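Local coordinates for chemotaxis protein CheX (Vibrio vulnificus, PDB 6VPW), which probably acts as a chemotaxis phosphatase of the CheX family, removing phosphate from the response regulator CheY, at residues A[39-51]-A[114-128]. Numbering follows the deposited sequence.
Sequences IARGDVSGLIGMV and DMATPVVVSGKGHTI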
loop_
_atom_site.group_PDB
_atom_site.type_symbol
_atom_site.label_atom_id
_atom_site.label_comp_id
_atom_site.label_asym_id
_atom_site.label_seq_id
_atom_site.Cartn_x
_atom_site.Cartn_y
_atom_site.Cartn_z
ATOM N N ILE A 39 6.358 17.788 -1.981
ATOM C CA ILE A 39 5.813 16.989 -3.115
ATOM C C ILE A 39 6.606 15.683 -3.185
ATOM O O ILE A 39 7.854 15.750 -3.175
ATOM C CB ILE A 39 5.894 17.779 -4.437
ATOM C CG1 ILE A 39 5.243 19.161 -4.317
ATOM C CG2 ILE A 39 5.300 16.963 -5.580
ATOM C CD1 ILE A 39 5.426 20.040 -5.537
ATOM N N ALA A 40 5.903 14.552 -3.231
ATOM C CA ALA A 40 6.534 13.215 -3.325
ATOM C C ALA A 40 5.737 12.375 -4.334
ATOM O O ALA A 40 4.809 11.651 -3.917
ATOM C CB ALA A 40 6.580 12.571 -1.963
ATOM N N ARG A 41 6.108 12.456 -5.617
ATOM C CA ARG A 41 5.361 11.732 -6.674
ATOM C C ARG A 41 6.244 10.675 -7.345
ATOM O O ARG A 41 7.477 10.840 -7.365
ATOM C CB ARG A 41 4.834 12.753 -7.685
ATOM C CG ARG A 41 3.809 13.712 -7.096
ATOM C CD ARG A 41 3.464 14.847 -8.035
ATOM N NE ARG A 41 2.752 14.381 -9.213
ATOM C CZ ARG A 41 2.521 15.116 -10.296
ATOM N NH1 ARG A 41 2.967 16.358 -10.370
ATOM N NH2 ARG A 41 1.859 14.599 -11.314
ATOM N N GLY A 42 5.612 9.656 -7.923
ATOM C CA GLY A 42 6.325 8.604 -8.663
ATOM C C GLY A 42 5.389 7.903 -9.627
ATOM O O GLY A 42 4.195 8.254 -9.645
ATOM N N ASP A 43 5.888 6.881 -10.321
ATOM C CA ASP A 43 5.092 6.229 -11.391
ATOM C C ASP A 43 4.750 4.796 -11.003
ATOM O O ASP A 43 3.731 4.269 -11.492
ATOM C CB ASP A 43 5.840 6.351 -12.718
ATOM C CG ASP A 43 6.163 7.799 -13.070
ATOM O OD1 ASP A 43 5.257 8.670 -12.931
ATOM O OD2 ASP A 43 7.324 8.054 -13.426
ATOM N N VAL A 44 5.581 4.181 -10.172
ATOM C CA VAL A 44 5.305 2.791 -9.723
ATOM C C VAL A 44 5.831 2.665 -8.295
ATOM O O VAL A 44 6.961 3.099 -8.029
ATOM C CB VAL A 44 5.855 1.733 -10.707
ATOM C CG1 VAL A 44 7.368 1.786 -10.863
ATOM C CG2 VAL A 44 5.405 0.330 -10.322
ATOM N N SER A 45 4.991 2.155 -7.394
ATOM C CA SER A 45 5.376 2.021 -5.970
ATOM C C SER A 45 5.092 0.614 -5.455
ATOM O O SER A 45 4.074 0.004 -5.894
ATOM C CB SER A 45 4.626 2.998 -5.110
ATOM O OG SER A 45 4.838 4.332 -5.518
ATOM N N GLY A 46 5.984 0.132 -4.594
ATOM C CA GLY A 46 5.797 -1.096 -3.801
ATOM C C GLY A 46 5.437 -0.684 -2.381
ATOM O O GLY A 46 6.077 0.268 -1.856
ATOM N N LEU A 47 4.402 -1.296 -1.802
ATOM C CA LEU A 47 3.890 -0.935 -0.448
ATOM C C LEU A 47 3.799 -2.218 0.375
ATOM O O LEU A 47 3.291 -3.235 -0.181
ATOM C CB LEU A 47 2.486 -0.328 -0.554
ATOM C CG LEU A 47 2.352 1.062 -1.172
ATOM C CD1 LEU A 47 2.744 1.070 -2.638
ATOM C CD2 LEU A 47 0.922 1.554 -1.019
ATOM N N ILE A 48 4.253 -2.182 1.629
ATOM C CA ILE A 48 4.173 -3.420 2.449
ATOM C C ILE A 48 3.941 -3.049 3.914
ATOM O O ILE A 48 4.549 -2.089 4.405
ATOM C CB ILE A 48 5.429 -4.287 2.237
ATOM C CG1 ILE A 48 5.236 -5.693 2.816
ATOM C CG2 ILE A 48 6.673 -3.603 2.780
ATOM C CD1 ILE A 48 6.288 -6.697 2.370
ATOM N N GLY A 49 3.082 -3.812 4.579
ATOM C CA GLY A 49 2.826 -3.580 6.008
ATOM C C GLY A 49 3.734 -4.451 6.844
ATOM O O GLY A 49 4.153 -5.539 6.369
ATOM N N MET A 50 3.989 -4.010 8.060
ATOM C CA MET A 50 4.850 -4.769 8.991
ATOM C C MET A 50 4.193 -4.789 10.366
ATOM O O MET A 50 3.718 -3.711 10.821
ATOM C CB MET A 50 6.226 -4.118 9.082
ATOM C CG MET A 50 7.019 -4.279 7.794
ATOM S SD MET A 50 8.394 -3.135 7.709
ATOM C CE MET A 50 7.529 -1.604 7.369
ATOM N N VAL A 51 4.155 -5.978 10.966
ATOM C CA VAL A 51 3.584 -6.167 12.326
ATOM C C VAL A 51 4.593 -6.939 13.180
ATOM O O VAL A 51 5.001 -8.044 12.771
ATOM C CB VAL A 51 2.241 -6.911 12.276
ATOM C CG1 VAL A 51 1.696 -7.203 13.677
ATOM C CG2 VAL A 51 1.230 -6.144 11.446
ATOM N N ASP A 114 7.267 -8.926 11.399
ATOM C CA ASP A 114 6.943 -9.855 10.286
ATOM C C ASP A 114 6.319 -9.011 9.178
ATOM O O ASP A 114 5.680 -7.986 9.521
ATOM C CB ASP A 114 6.012 -10.968 10.755
ATOM C CG ASP A 114 6.636 -11.848 11.818
ATOM O OD1 ASP A 114 7.733 -12.382 11.554
ATOM O OD2 ASP A 114 6.042 -11.941 12.911
ATOM N N MET A 115 6.515 -9.403 7.919
ATOM C CA MET A 115 5.992 -8.588 6.786
ATOM C C MET A 115 4.691 -9.187 6.263
ATOM O O MET A 115 4.521 -10.416 6.333
ATOM C CB MET A 115 6.950 -8.576 5.592
ATOM C CG MET A 115 8.395 -8.512 5.957
ATOM S SD MET A 115 9.372 -8.910 4.486
ATOM C CE MET A 115 10.728 -9.762 5.277
ATOM N N ALA A 116 3.859 -8.320 5.715
ATOM C CA ALA A 116 2.627 -8.720 5.020
ATOM C C ALA A 116 3.031 -9.004 3.563
ATOM O O ALA A 116 4.198 -9.320 3.332
ATOM C CB ALA A 116 1.605 -7.626 5.135
ATOM N N THR A 117 2.091 -8.911 2.638
ATOM C CA THR A 117 2.403 -9.168 1.218
ATOM C C THR A 117 2.532 -7.804 0.558
ATOM O O THR A 117 1.841 -6.855 0.927
ATOM C CB THR A 117 1.341 -10.082 0.593
ATOM O OG1 THR A 117 0.086 -9.430 0.755
ATOM C CG2 THR A 117 1.286 -11.441 1.248
ATOM N N PRO A 118 3.451 -7.648 -0.410
ATOM C CA PRO A 118 3.595 -6.371 -1.083
ATOM C C PRO A 118 2.422 -6.125 -2.045
ATOM O O PRO A 118 1.807 -7.076 -2.566
ATOM C CB PRO A 118 4.936 -6.471 -1.811
ATOM C CG PRO A 118 5.218 -7.951 -1.950
ATOM C CD PRO A 118 4.372 -8.678 -0.919
ATOM N N VAL A 119 2.105 -4.847 -2.196
ATOM C CA VAL A 119 1.078 -4.359 -3.144
ATOM C C VAL A 119 1.794 -3.365 -4.055
ATOM O O VAL A 119 2.607 -2.567 -3.536
ATOM C CB VAL A 119 -0.132 -3.726 -2.440
ATOM C CG1 VAL A 119 -1.234 -3.413 -3.450
ATOM C CG2 VAL A 119 -0.680 -4.626 -1.350
ATOM N N VAL A 120 1.559 -3.459 -5.358
ATOM C CA VAL A 120 2.236 -2.531 -6.302
ATOM C C VAL A 120 1.200 -1.627 -6.962
ATOM O O VAL A 120 0.189 -2.147 -7.499
ATOM C CB VAL A 120 3.062 -3.292 -7.340
ATOM C CG1 VAL A 120 3.724 -2.343 -8.335
ATOM C CG2 VAL A 120 4.088 -4.173 -6.656
ATOM N N VAL A 121 1.468 -0.321 -6.919
ATOM C CA VAL A 121 0.571 0.712 -7.502
ATOM C C VAL A 121 1.263 1.313 -8.718
ATOM O O VAL A 121 2.476 1.623 -8.599
ATOM C CB VAL A 121 0.231 1.810 -6.479
ATOM C CG1 VAL A 121 -0.443 2.997 -7.148
ATOM C CG2 VAL A 121 -0.619 1.262 -5.345
ATOM N N SER A 122 0.512 1.466 -9.811
ATOM C CA SER A 122 1.018 2.066 -11.068
ATOM C C SER A 122 0.129 3.254 -11.431
ATOM O O SER A 122 -1.110 3.123 -11.399
ATOM C CB SER A 122 1.081 1.064 -12.204
ATOM O OG SER A 122 1.801 -0.099 -11.812
ATOM N N GLY A 123 0.761 4.358 -11.796
ATOM C CA GLY A 123 0.008 5.561 -12.169
ATOM C C GLY A 123 0.969 6.697 -12.323
ATOM O O GLY A 123 1.744 6.923 -11.389
ATOM N N LYS A 124 0.948 7.347 -13.482
ATOM C CA LYS A 124 1.909 8.442 -13.746
ATOM C C LYS A 124 1.713 9.530 -12.686
ATOM O O LYS A 124 0.590 9.990 -12.528
ATOM C CB LYS A 124 1.695 8.992 -15.157
ATOM C CG LYS A 124 2.788 9.910 -15.684
ATOM C CD LYS A 124 4.029 9.175 -16.146
ATOM C CE LYS A 124 4.944 10.044 -16.982
ATOM N NZ LYS A 124 6.076 9.266 -17.540
ATOM N N GLY A 125 2.763 9.848 -11.938
ATOM C CA GLY A 125 2.719 10.956 -10.966
ATOM C C GLY A 125 1.784 10.739 -9.790
ATOM O O GLY A 125 1.341 11.749 -9.243
ATOM N N HIS A 126 1.532 9.492 -9.372
ATOM C CA HIS A 126 0.674 9.274 -8.174
ATOM C C HIS A 126 1.426 9.680 -6.897
ATOM O O HIS A 126 2.697 9.733 -6.928
ATOM C CB HIS A 126 0.209 7.815 -8.081
ATOM C CG HIS A 126 1.290 6.847 -7.734
ATOM N ND1 HIS A 126 1.922 6.083 -8.683
ATOM C CD2 HIS A 126 1.837 6.499 -6.543
ATOM C CE1 HIS A 126 2.826 5.311 -8.091
ATOM N NE2 HIS A 126 2.803 5.556 -6.788
ATOM N N THR A 127 0.692 9.950 -5.811
ATOM C CA THR A 127 1.331 10.317 -4.517
ATOM C C THR A 127 0.982 9.282 -3.449
ATOM O O THR A 127 -0.079 8.646 -3.555
ATOM C CB THR A 127 0.902 11.716 -4.042
ATOM O OG1 THR A 127 -0.511 11.706 -3.887
ATOM C CG2 THR A 127 1.256 12.817 -5.008
ATOM N N ILE A 128 1.828 9.176 -2.427
ATOM C CA ILE A 128 1.649 8.204 -1.314
ATOM C C ILE A 128 1.602 8.965 0.009
ATOM O O ILE A 128 2.371 9.930 0.178
ATOM C CB ILE A 128 2.777 7.158 -1.343
ATOM C CG1 ILE A 128 2.695 6.329 -2.627
ATOM C CG2 ILE A 128 2.759 6.280 -0.094
ATOM C CD1 ILE A 128 3.607 5.137 -2.658
HETATM O O HOH W 1 1.191 -5.311 2.886
#
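The imidazole of H126 overlaps G42 O, which sits above the rim of one face, has V121 CG1 over the centre of the other, and turns its edge to the backbone at D43 and V44. Its chi1 of 70°, which sets CG between backbone N and carbonyl carbon, brings the ring's edge to S45, where H126 NE2 and S45 OG share a 2.7 Å hydrogen bond. At the other ring nitrogen, H126 ND1 donates to a lone pair of G123 O (2.8 Å), so both nitrogens are tied and the ring's rotation is fixed. S45 OG also bonds T62 on the neighbouring strand, and I128 CD1 presses on S45 CB at a tight 3.4 Å. D43 OD1 accepts from G125 N (2.9 Å) nearly along its C-O axis, while OD2 bonds the backbone N of E65; the carboxylate thus braces the type II turn from G123 to H126. K124 runs beside D43, K124 CD 3.5 Å from D43 OD1. R41 reaches round the turn's other flank, chain bent at chi3, and R41 NE gives G125 O a 3.0 Å bond in the guanidinium plane. Beyond the corner, S45 and L47 pair with V121 and V119, and V44 CG2 crosses V120 CG1 at 3.7 Å. A water joining G49 N to T117 O bridges the break before the ladder resumes at M50; I48 CD1 lies against A116 O and M115 CB. D43 and V44 both face F63 in a classic beta bulge. Edge strand 114-123 of the six-stranded antiparallel CheX sheet, with T127 and I128 past the turn, forms an antiparallel ladder with a second-subunit strand, continuing the sheet across the dimer interface.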